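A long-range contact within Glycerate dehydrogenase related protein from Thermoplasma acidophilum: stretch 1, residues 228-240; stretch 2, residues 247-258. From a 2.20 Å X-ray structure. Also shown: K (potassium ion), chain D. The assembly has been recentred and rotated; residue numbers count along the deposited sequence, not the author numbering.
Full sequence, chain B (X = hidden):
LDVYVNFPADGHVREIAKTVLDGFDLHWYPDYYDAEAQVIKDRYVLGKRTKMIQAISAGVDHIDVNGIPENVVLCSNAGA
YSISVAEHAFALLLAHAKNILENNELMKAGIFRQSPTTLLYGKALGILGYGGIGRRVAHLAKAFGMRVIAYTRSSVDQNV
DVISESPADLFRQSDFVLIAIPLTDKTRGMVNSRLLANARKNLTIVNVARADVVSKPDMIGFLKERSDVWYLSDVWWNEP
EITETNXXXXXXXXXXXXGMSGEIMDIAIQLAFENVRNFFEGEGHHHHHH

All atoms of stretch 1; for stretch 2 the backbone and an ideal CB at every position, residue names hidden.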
# COMPACT_ATOMS: atom_id res chain seq x y z
N ASP B 228 -13.18 -6.27 18.99
CA ASP B 228 -13.27 -5.72 17.63
C ASP B 228 -11.95 -5.04 17.29
O ASP B 228 -11.65 -4.77 16.13
CB ASP B 228 -14.39 -4.69 17.55
CG ASP B 228 -14.27 -3.64 18.64
OD1 ASP B 228 -14.21 -4.04 19.82
OD2 ASP B 228 -14.22 -2.44 18.33
N VAL B 229 -11.16 -4.76 18.32
CA VAL B 229 -9.88 -4.10 18.14
C VAL B 229 -8.77 -5.10 17.85
O VAL B 229 -8.69 -6.16 18.46
CB VAL B 229 -9.50 -3.28 19.40
CG1 VAL B 229 -8.11 -2.67 19.24
CG2 VAL B 229 -10.55 -2.19 19.64
N TRP B 230 -7.94 -4.75 16.88
CA TRP B 230 -6.84 -5.61 16.52
C TRP B 230 -5.54 -4.92 16.81
O TRP B 230 -5.44 -3.70 16.83
CB TRP B 230 -6.90 -6.01 15.04
CG TRP B 230 -7.83 -7.14 14.82
CD1 TRP B 230 -9.16 -7.16 15.09
CD2 TRP B 230 -7.50 -8.44 14.30
NE1 TRP B 230 -9.69 -8.38 14.78
CE2 TRP B 230 -8.70 -9.18 14.28
CE3 TRP B 230 -6.33 -9.03 13.83
CZ2 TRP B 230 -8.75 -10.51 13.83
CZ3 TRP B 230 -6.38 -10.35 13.38
CH2 TRP B 230 -7.59 -11.07 13.38
N TYR B 231 -4.53 -5.73 17.05
CA TYR B 231 -3.22 -5.21 17.34
C TYR B 231 -2.25 -5.88 16.40
O TYR B 231 -2.03 -7.08 16.48
CB TYR B 231 -2.85 -5.52 18.79
CG TYR B 231 -1.50 -4.99 19.21
CD1 TYR B 231 -1.22 -3.63 19.13
CD2 TYR B 231 -0.51 -5.84 19.70
CE1 TYR B 231 0.02 -3.13 19.52
CE2 TYR B 231 0.74 -5.35 20.10
CZ TYR B 231 1.00 -4.00 20.02
OH TYR B 231 2.21 -3.51 20.44
N LEU B 232 -1.69 -5.11 15.48
CA LEU B 232 -0.74 -5.65 14.53
C LEU B 232 0.62 -5.11 14.92
O LEU B 232 0.83 -3.90 14.97
CB LEU B 232 -1.09 -5.21 13.12
CG LEU B 232 -2.59 -5.26 12.85
CD1 LEU B 232 -2.82 -4.71 11.46
CD2 LEU B 232 -3.14 -6.70 13.00
N SER B 233 1.55 -6.00 15.20
CA SER B 233 2.85 -5.51 15.61
C SER B 233 4.04 -6.23 15.04
O SER B 233 4.03 -7.43 14.78
CB SER B 233 2.93 -5.50 17.14
OG SER B 233 4.02 -4.72 17.57
N ASP B 234 5.09 -5.45 14.83
CA ASP B 234 6.32 -5.99 14.32
C ASP B 234 7.29 -6.13 15.49
O ASP B 234 8.41 -6.58 15.31
CB ASP B 234 6.90 -5.08 13.26
CG ASP B 234 8.20 -5.60 12.70
OD1 ASP B 234 8.24 -6.77 12.26
OD2 ASP B 234 9.18 -4.83 12.71
N VAL B 235 6.84 -5.75 16.69
CA VAL B 235 7.68 -5.84 17.88
C VAL B 235 6.93 -6.39 19.08
O VAL B 235 5.81 -5.97 19.38
CB VAL B 235 8.25 -4.47 18.27
CG1 VAL B 235 9.05 -3.88 17.12
CG2 VAL B 235 7.11 -3.55 18.72
N TRP B 236 7.56 -7.33 19.76
CA TRP B 236 6.94 -7.94 20.91
C TRP B 236 7.79 -7.70 22.16
O TRP B 236 8.96 -7.37 22.04
CB TRP B 236 6.76 -9.43 20.65
CG TRP B 236 5.80 -10.03 21.56
CD1 TRP B 236 6.09 -10.74 22.68
CD2 TRP B 236 4.37 -9.95 21.49
NE1 TRP B 236 4.94 -11.11 23.31
CE2 TRP B 236 3.87 -10.64 22.61
CE3 TRP B 236 3.47 -9.36 20.60
CZ2 TRP B 236 2.51 -10.78 22.86
CZ3 TRP B 236 2.11 -9.49 20.85
CH2 TRP B 236 1.65 -10.19 21.98
N TRP B 237 7.21 -7.85 23.34
CA TRP B 237 8.01 -7.63 24.53
C TRP B 237 9.02 -8.76 24.69
O TRP B 237 8.78 -9.91 24.30
CB TRP B 237 7.13 -7.49 25.77
CG TRP B 237 6.10 -6.43 25.65
CD1 TRP B 237 6.18 -5.15 26.12
CD2 TRP B 237 4.84 -6.55 25.01
NE1 TRP B 237 5.03 -4.47 25.80
CE2 TRP B 237 4.19 -5.31 25.13
CE3 TRP B 237 4.18 -7.60 24.35
CZ2 TRP B 237 2.92 -5.07 24.59
CZ3 TRP B 237 2.92 -7.37 23.83
CH2 TRP B 237 2.30 -6.11 23.96
N ASN B 238 10.15 -8.37 25.26
CA ASN B 238 11.29 -9.22 25.53
C ASN B 238 12.04 -9.57 24.27
O ASN B 238 13.11 -9.01 24.03
CB ASN B 238 10.88 -10.47 26.31
CG ASN B 238 10.16 -10.11 27.61
OD1 ASN B 238 10.47 -9.09 28.24
ND2 ASN B 238 9.20 -10.94 28.01
N GLU B 239 11.50 -10.44 23.42
CA GLU B 239 12.22 -10.78 22.18
C GLU B 239 13.68 -11.15 22.47
O GLU B 239 14.44 -10.35 22.98
CB GLU B 239 12.26 -9.58 21.23
CG GLU B 239 10.98 -9.18 20.55
CD GLU B 239 11.22 -7.99 19.62
OE1 GLU B 239 12.22 -8.02 18.88
OE2 GLU B 239 10.43 -7.03 19.62
N PRO B 240 14.06 -12.38 22.14
CA PRO B 240 13.23 -13.40 21.52
C PRO B 240 12.36 -14.29 22.43
O PRO B 240 11.59 -15.09 21.92
CB PRO B 240 14.24 -14.18 20.65
CG PRO B 240 15.54 -13.93 21.28
CD PRO B 240 15.45 -12.48 21.65
N UNK B 247 -2.54 -14.67 20.22
CA UNK B 247 -3.75 -13.85 20.30
C UNK B 247 -4.59 -14.03 19.04
O UNK B 247 -4.04 -14.22 17.95
CB UNK B 247 -3.39 -12.38 20.50
N UNK B 248 -5.91 -13.98 19.18
CA UNK B 248 -6.75 -14.11 18.00
C UNK B 248 -6.64 -12.84 17.19
O UNK B 248 -6.09 -12.83 16.09
CB UNK B 248 -8.21 -14.40 18.38
N UNK B 249 -7.15 -11.75 17.76
CA UNK B 249 -7.16 -10.44 17.12
C UNK B 249 -5.81 -9.73 17.03
O UNK B 249 -5.65 -8.63 17.53
CB UNK B 249 -8.14 -9.53 17.87
N UNK B 250 -4.85 -10.38 16.39
CA UNK B 250 -3.53 -9.81 16.20
C UNK B 250 -2.82 -10.50 15.05
O UNK B 250 -3.09 -11.66 14.75
CB UNK B 250 -2.70 -9.92 17.48
N UNK B 251 -1.93 -9.77 14.40
CA UNK B 251 -1.11 -10.30 13.32
C UNK B 251 0.24 -9.78 13.75
O UNK B 251 0.42 -8.59 14.03
CB UNK B 251 -1.54 -9.86 11.92
N UNK B 252 1.20 -10.68 13.82
CA UNK B 252 2.52 -10.31 14.30
C UNK B 252 3.65 -10.65 13.37
O UNK B 252 3.56 -11.55 12.54
CB UNK B 252 2.78 -10.98 15.65
N UNK B 253 4.74 -9.92 13.52
CA UNK B 253 5.93 -10.17 12.75
C UNK B 253 7.13 -9.95 13.67
O UNK B 253 7.10 -9.11 14.56
CB UNK B 253 5.99 -9.27 11.51
N UNK B 254 8.21 -10.73 13.46
CA UNK B 254 9.46 -10.70 14.23
C UNK B 254 10.47 -9.55 14.02
O UNK B 254 11.61 -9.79 13.62
CB UNK B 254 10.20 -12.01 13.94
N UNK B 255 10.06 -8.31 14.28
CA UNK B 255 10.98 -7.18 14.15
C UNK B 255 11.72 -7.19 12.81
O UNK B 255 12.94 -7.06 12.78
CB UNK B 255 11.99 -7.20 15.30
N UNK B 256 10.98 -7.36 11.72
CA UNK B 256 11.57 -7.40 10.38
C UNK B 256 11.13 -6.23 9.52
O UNK B 256 11.46 -6.17 8.35
CB UNK B 256 11.20 -8.71 9.68
N UNK B 257 10.39 -5.29 10.09
CA UNK B 257 9.90 -4.14 9.33
C UNK B 257 11.00 -3.36 8.62
O UNK B 257 10.87 -3.02 7.44
CB UNK B 257 9.14 -3.20 10.26
N UNK B 258 12.10 -3.09 9.32
CA UNK B 258 13.20 -2.34 8.72
C UNK B 258 14.31 -3.22 8.19
O UNK B 258 15.47 -2.81 8.11
CB UNK B 258 13.78 -1.36 9.74
K K D . 9.38 -5.68 6.22

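At position 247 the CA-to-CB bond points toward stretch 1, but the ideal CB has nothing of it within 5.5 Å. A long apolar side chain could cross the gap to the indole of W236. The residue is L247, whose CD1 lies 3.6 Å from W236 CH2, at the ring edge. Position 248 points sideways into open space, where long polar residues would suit. It is R248; a water accepts from W230 NE1 and, weakly, from R248 NH2.

At 249 the backbone runs against W230: the CA sits 3.4 Å from the centroid of the six-membered ring, a CH-pi contact over its face. The ideal CB is 3.5 Å from V229 O and 3.6 Å from W230 NE1, so a small or medium polar residue is plausible. The residue is N249, and its backbone O accepts from Y231 N at 3.1 Å, opening the parallel ladder.

At 250 the ideal CB is 3.1 Å from Y231 O, tight enough to favour a small residue: alanine, glycine or perhaps serine. It is A250, whose CB lies 3.1 Å from Y231 O, with no further side chain to accommodate. Position 251, on the same face as L232, has its CB 3.7 Å from L232 CD2, with W230 close by; a branched aliphatic suits both strand and surroundings. I251 places CG1 3.5 Å from L232 CD2 and 3.9 Å from W230 CZ3, while its backbone O accepts from S233 N (3.1 Å).

Position 252 shares a face with S233, and the W236 ring lies within reach of a medium apolar side chain; leucine, methionine or isoleucine could serve. L252 brings CD2 3.6 Å from W236 CZ3.

At 253 the CB is 3.4 Å from D234 OD1, a carboxylate that invites a short donor: serine or threonine. S253 OG donates to D234 OD1 at 2.6 Å, and S253 N to S233 O at 2.9 Å. Position 254 points away, and its phi of -75° allows proline among others; it is P254.

Position 255 has positive phi and psi (50/49), favouring glycine or asparagine, but its CB lies 3.7 Å from E239 OE1, so a donor could pay. H255 bonds weakly from ND1 to E239 OE1 (3.1 Å).

The backbone N of 256 donates to D234 OD1 and that of 257 to D234 OD2, each at 2.9 Å. Sideways-pointing 256 would accept various aliphatics and is V256. At 257 the ideal CB crowds D234 OD2, favouring alanine or glycine; it is A257. Position 258 is open; it is G258.

Stretch 2 (247-258) LRNAILSPHVAG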
# COMPACT_ATOMS: atom_id res chain seq x y z
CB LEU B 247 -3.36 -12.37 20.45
CG LEU B 247 -2.91 -11.98 21.86
CD1 LEU B 247 -1.90 -10.83 21.80
CD2 LEU B 247 -4.13 -11.65 22.72
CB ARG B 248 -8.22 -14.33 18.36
CG ARG B 248 -9.12 -14.29 17.12
CD ARG B 248 -10.61 -14.42 17.43
NE ARG B 248 -11.30 -13.13 17.40
CZ ARG B 248 -11.09 -12.13 18.24
NH1 ARG B 248 -10.20 -12.24 19.19
NH2 ARG B 248 -11.78 -11.00 18.11
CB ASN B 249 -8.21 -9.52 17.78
CG ASN B 249 -8.19 -9.59 19.31
OD1 ASN B 249 -8.74 -8.71 19.98
ND2 ASN B 249 -7.58 -10.63 19.86
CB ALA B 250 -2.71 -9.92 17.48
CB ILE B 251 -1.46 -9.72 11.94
CG1 ILE B 251 -2.93 -9.95 11.62
CG2 ILE B 251 -0.58 -10.37 10.89
CD1 ILE B 251 -3.32 -9.53 10.22
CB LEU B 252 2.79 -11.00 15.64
CG LEU B 252 1.72 -10.89 16.72
CD1 LEU B 252 2.01 -11.90 17.84
CD2 LEU B 252 1.67 -9.46 17.25
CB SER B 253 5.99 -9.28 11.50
OG SER B 253 5.95 -7.91 11.80
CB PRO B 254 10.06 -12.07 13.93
CG PRO B 254 9.61 -12.31 12.52
CD PRO B 254 8.17 -11.89 12.56
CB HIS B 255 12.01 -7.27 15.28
CG HIS B 255 12.51 -5.95 15.77
ND1 HIS B 255 12.29 -5.50 17.05
CD2 HIS B 255 13.19 -4.97 15.13
CE1 HIS B 255 12.80 -4.29 17.19
NE2 HIS B 255 13.35 -3.94 16.04
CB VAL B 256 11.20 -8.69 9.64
CG1 VAL B 256 11.87 -9.92 10.29
CG2 VAL B 256 9.68 -8.83 9.62
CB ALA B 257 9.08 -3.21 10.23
O HOH W 1 -12.30 -9.08 15.54
O HOH W 2 9.17 -3.86 4.42
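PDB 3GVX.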